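Local atomic coordinates of ubiquitin-conjugating enzyme E2, putative (Plasmodium falciparum, PDB entry 2Q0V), a protein that probably takes part in ubiquitin transfer as a ubiquitin-conjugating enzyme-like protein related to the E2 variants (UEV type). Residues V108-L116 / T127-E135. Residues are numbered along the deposited sequence; the frame is centred on the assembly and turned at random.
Sequences VIKNNLHIL and TILISLRQE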
loop_
_atom_site.group_PDB
_atom_site.type_symbol
_atom_site.label_atom_id
_atom_site.label_comp_id
_atom_site.label_asym_id
_atom_site.label_seq_id
_atom_site.Cartn_x
_atom_site.Cartn_y
_atom_site.Cartn_z
ATOM N N VAL A 108 6.917 -4.559 -4.842
ATOM C CA VAL A 108 6.244 -5.709 -4.279
ATOM C C VAL A 108 6.098 -6.799 -5.339
ATOM O O VAL A 108 5.694 -6.539 -6.480
ATOM C CB VAL A 108 4.905 -5.323 -3.556
ATOM C CG1 VAL A 108 4.152 -6.562 -3.058
ATOM C CG2 VAL A 108 5.214 -4.364 -2.377
ATOM N N ILE A 109 6.526 -7.999 -4.964
ATOM C CA ILE A 109 6.428 -9.165 -5.809
ATOM C C ILE A 109 5.013 -9.711 -5.637
ATOM O O ILE A 109 4.682 -10.307 -4.619
ATOM C CB ILE A 109 7.503 -10.224 -5.445
ATOM C CG1 ILE A 109 8.891 -9.585 -5.374
ATOM C CG2 ILE A 109 7.496 -11.346 -6.448
ATOM C CD1 ILE A 109 9.918 -10.416 -4.579
ATOM N N LYS A 110 4.189 -9.457 -6.648
ATOM C CA LYS A 110 2.772 -9.780 -6.669
ATOM C C LYS A 110 2.476 -11.214 -6.206
ATOM O O LYS A 110 1.576 -11.429 -5.407
ATOM C CB LYS A 110 2.225 -9.491 -8.075
ATOM C CG LYS A 110 0.891 -10.142 -8.431
ATOM C CD LYS A 110 0.613 -10.141 -9.946
ATOM C CE LYS A 110 0.257 -8.718 -10.436
ATOM N NZ LYS A 110 -0.280 -8.686 -11.852
ATOM N N ASN A 111 3.270 -12.176 -6.662
ATOM C CA ASN A 111 3.019 -13.583 -6.368
ATOM C C ASN A 111 3.418 -14.034 -4.967
ATOM O O ASN A 111 3.066 -15.144 -4.534
ATOM C CB ASN A 111 3.657 -14.480 -7.435
ATOM C CG ASN A 111 2.935 -14.398 -8.772
ATOM O OD1 ASN A 111 1.699 -14.311 -8.824
ATOM N ND2 ASN A 111 3.702 -14.425 -9.870
ATOM N N ASN A 112 4.131 -13.162 -4.257
ATOM C CA ASN A 112 4.487 -13.392 -2.858
ATOM C C ASN A 112 3.601 -12.688 -1.814
ATOM O O ASN A 112 3.929 -12.682 -0.639
ATOM C CB ASN A 112 5.946 -13.005 -2.631
ATOM C CG ASN A 112 6.890 -13.822 -3.444
ATOM O OD1 ASN A 112 6.485 -14.543 -4.358
ATOM N ND2 ASN A 112 8.157 -13.726 -3.124
ATOM N N LEU A 113 2.505 -12.081 -2.251
ATOM C CA LEU A 113 1.554 -11.421 -1.365
ATOM C C LEU A 113 0.153 -11.853 -1.840
ATOM O O LEU A 113 -0.200 -11.619 -3.008
ATOM C CB LEU A 113 1.747 -9.891 -1.407
ATOM C CG LEU A 113 1.147 -9.032 -0.279
ATOM C CD1 LEU A 113 1.848 -9.271 1.070
ATOM C CD2 LEU A 113 1.112 -7.543 -0.596
ATOM N N HIS A 114 -0.617 -12.501 -0.955
ATOM C CA HIS A 114 -1.941 -13.052 -1.294
ATOM C C HIS A 114 -2.831 -12.055 -1.974
ATOM O O HIS A 114 -3.321 -12.321 -3.052
ATOM C CB HIS A 114 -2.709 -13.624 -0.080
ATOM C CG HIS A 114 -4.156 -13.960 -0.394
ATOM N ND1 HIS A 114 -4.562 -15.212 -0.824
ATOM C CD2 HIS A 114 -5.274 -13.185 -0.403
ATOM C CE1 HIS A 114 -5.865 -15.197 -1.054
ATOM N NE2 HIS A 114 -6.322 -13.980 -0.810
ATOM N N ILE A 115 -3.055 -10.901 -1.355
ATOM C CA ILE A 115 -4.053 -9.987 -1.890
ATOM C C ILE A 115 -3.703 -9.457 -3.271
ATOM O O ILE A 115 -4.599 -9.036 -3.984
ATOM C CB ILE A 115 -4.451 -8.823 -0.917
ATOM C CG1 ILE A 115 -3.241 -7.990 -0.516
ATOM C CG2 ILE A 115 -5.228 -9.325 0.311
ATOM C CD1 ILE A 115 -3.272 -6.675 -1.195
ATOM N N LEU A 116 -2.420 -9.453 -3.647
ATOM C CA LEU A 116 -2.028 -8.984 -4.994
ATOM C C LEU A 116 -2.099 -10.116 -5.984
ATOM O O LEU A 116 -2.614 -9.935 -7.082
ATOM C CB LEU A 116 -0.635 -8.348 -5.023
ATOM C CG LEU A 116 -0.461 -7.000 -4.300
ATOM C CD1 LEU A 116 1.006 -6.622 -4.309
ATOM C CD2 LEU A 116 -1.328 -5.874 -4.891
ATOM N N THR A 127 -6.176 -2.115 2.188
ATOM C CA THR A 127 -5.906 -3.577 2.269
ATOM C C THR A 127 -4.440 -3.934 2.023
ATOM O O THR A 127 -3.886 -4.824 2.681
ATOM C CB THR A 127 -6.760 -4.410 1.253
ATOM O OG1 THR A 127 -8.099 -3.918 1.236
ATOM C CG2 THR A 127 -6.814 -5.856 1.647
ATOM N N ILE A 128 -3.842 -3.264 1.042
ATOM C CA ILE A 128 -2.454 -3.503 0.668
ATOM C C ILE A 128 -1.541 -3.048 1.816
ATOM O O ILE A 128 -0.709 -3.792 2.280
ATOM C CB ILE A 128 -2.096 -2.750 -0.637
ATOM C CG1 ILE A 128 -2.935 -3.276 -1.828
ATOM C CG2 ILE A 128 -0.554 -2.784 -0.875
ATOM C CD1 ILE A 128 -2.854 -2.365 -3.098
ATOM N N LEU A 129 -1.767 -1.839 2.298
ATOM C CA LEU A 129 -0.986 -1.284 3.391
ATOM C C LEU A 129 -1.071 -2.160 4.627
ATOM O O LEU A 129 -0.038 -2.572 5.127
ATOM C CB LEU A 129 -1.361 0.184 3.635
ATOM C CG LEU A 129 -1.076 1.052 2.395
ATOM C CD1 LEU A 129 -1.542 2.496 2.551
ATOM C CD2 LEU A 129 0.400 0.940 1.870
ATOM N N ILE A 130 -2.288 -2.503 5.055
ATOM C CA ILE A 130 -2.551 -3.509 6.091
ATOM C C ILE A 130 -1.867 -4.852 5.877
ATOM O O ILE A 130 -1.255 -5.404 6.771
ATOM C CB ILE A 130 -4.058 -3.755 6.241
ATOM C CG1 ILE A 130 -4.747 -2.493 6.739
ATOM C CG2 ILE A 130 -4.348 -4.950 7.229
ATOM C CD1 ILE A 130 -6.343 -2.673 6.836
ATOM N N SER A 131 -1.958 -5.373 4.671
ATOM C CA SER A 131 -1.280 -6.625 4.321
ATOM C C SER A 131 0.216 -6.584 4.451
ATOM O O SER A 131 0.820 -7.578 4.841
ATOM C CB SER A 131 -1.653 -7.049 2.913
ATOM O OG SER A 131 -2.939 -7.594 2.968
ATOM N N LEU A 132 0.806 -5.452 4.082
ATOM C CA LEU A 132 2.245 -5.251 4.204
ATOM C C LEU A 132 2.686 -5.146 5.660
ATOM O O LEU A 132 3.701 -5.724 6.047
ATOM C CB LEU A 132 2.691 -4.038 3.381
ATOM C CG LEU A 132 2.674 -4.254 1.846
ATOM C CD1 LEU A 132 2.929 -2.904 1.112
ATOM C CD2 LEU A 132 3.679 -5.304 1.432
ATOM N N ARG A 133 1.889 -4.474 6.485
ATOM C CA ARG A 133 2.210 -4.429 7.889
ATOM C C ARG A 133 2.084 -5.805 8.562
ATOM O O ARG A 133 2.816 -6.093 9.487
ATOM C CB ARG A 133 1.347 -3.404 8.601
ATOM C CG ARG A 133 2.131 -2.596 9.542
ATOM C CD ARG A 133 1.546 -1.211 9.745
ATOM N NE ARG A 133 0.696 -1.253 10.913
ATOM C CZ ARG A 133 1.109 -1.391 12.170
ATOM N NH1 ARG A 133 0.205 -1.447 13.125
ATOM N NH2 ARG A 133 2.386 -1.454 12.480
ATOM N N GLN A 134 1.183 -6.658 8.075
ATOM C CA GLN A 134 1.027 -8.004 8.634
ATOM C C GLN A 134 2.121 -8.949 8.221
ATOM O O GLN A 134 2.536 -9.795 9.000
ATOM C CB GLN A 134 -0.347 -8.565 8.308
ATOM C CG GLN A 134 -1.432 -7.791 9.101
ATOM C CD GLN A 134 -1.652 -8.355 10.504
ATOM O OE1 GLN A 134 -1.521 -9.567 10.737
ATOM N NE2 GLN A 134 -2.010 -7.500 11.419
ATOM N N GLU A 135 2.600 -8.781 6.994
ATOM C CA GLU A 135 3.760 -9.500 6.514
ATOM C C GLU A 135 5.004 -9.324 7.378
ATOM O O GLU A 135 5.855 -10.202 7.380
ATOM C CB GLU A 135 4.101 -9.064 5.089
ATOM C CG GLU A 135 3.231 -9.723 4.049
ATOM C CD GLU A 135 3.233 -11.231 4.138
ATOM O OE1 GLU A 135 4.283 -11.851 3.808
ATOM O OE2 GLU A 135 2.176 -11.794 4.528
#
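Val108 opens the contact by setting its CG2 methyl against CD2 of Leu132, 4.2 Å away, in a ubiquitin-conjugating (UBC) fold of the kind seen in E2 variants, where the loop after the antiparallel sheet runs past helix 125-135, which packs on that sheet. Both residues also touch Val91 of strand 90-93, tying loop, helix and sheet into one apolar core. Leu113, at the N-cap position of the short helix 114-117, shows how one branched side chain can serve two partners. Its CG, anti to the backbone N (chi1 -163°), carries the branch toward helix 125-135, and chi2 of 68° directs the methyls: CD2 meets Leu132 CD2 at 4.0 Å, the side chains crossing at about a right angle, whereas CD1 is pressed tightly, at 3.3 Å, against CG of Glu135, whose chain, bent at chi2, runs past the leucine in the opposite direction. Ile115 divides its contacts in the same manner. Its CD1 reaches Ile128 CG1 at 3.5 Å, its CG2 touches Thr127 CG2 at 4.0 Å, and its CG1 rests on the hydroxyl of Ser131. Leu116 then extends the apolar layer, its CD2 standing 4.2 Å from Ile128 CD1. The Ser131 hydroxyl is turned back into its own helix: OG donates to Thr127 O at 2.9 Å, tilted 29° from the carbonyl plane and on the opposite face from Ser131 N.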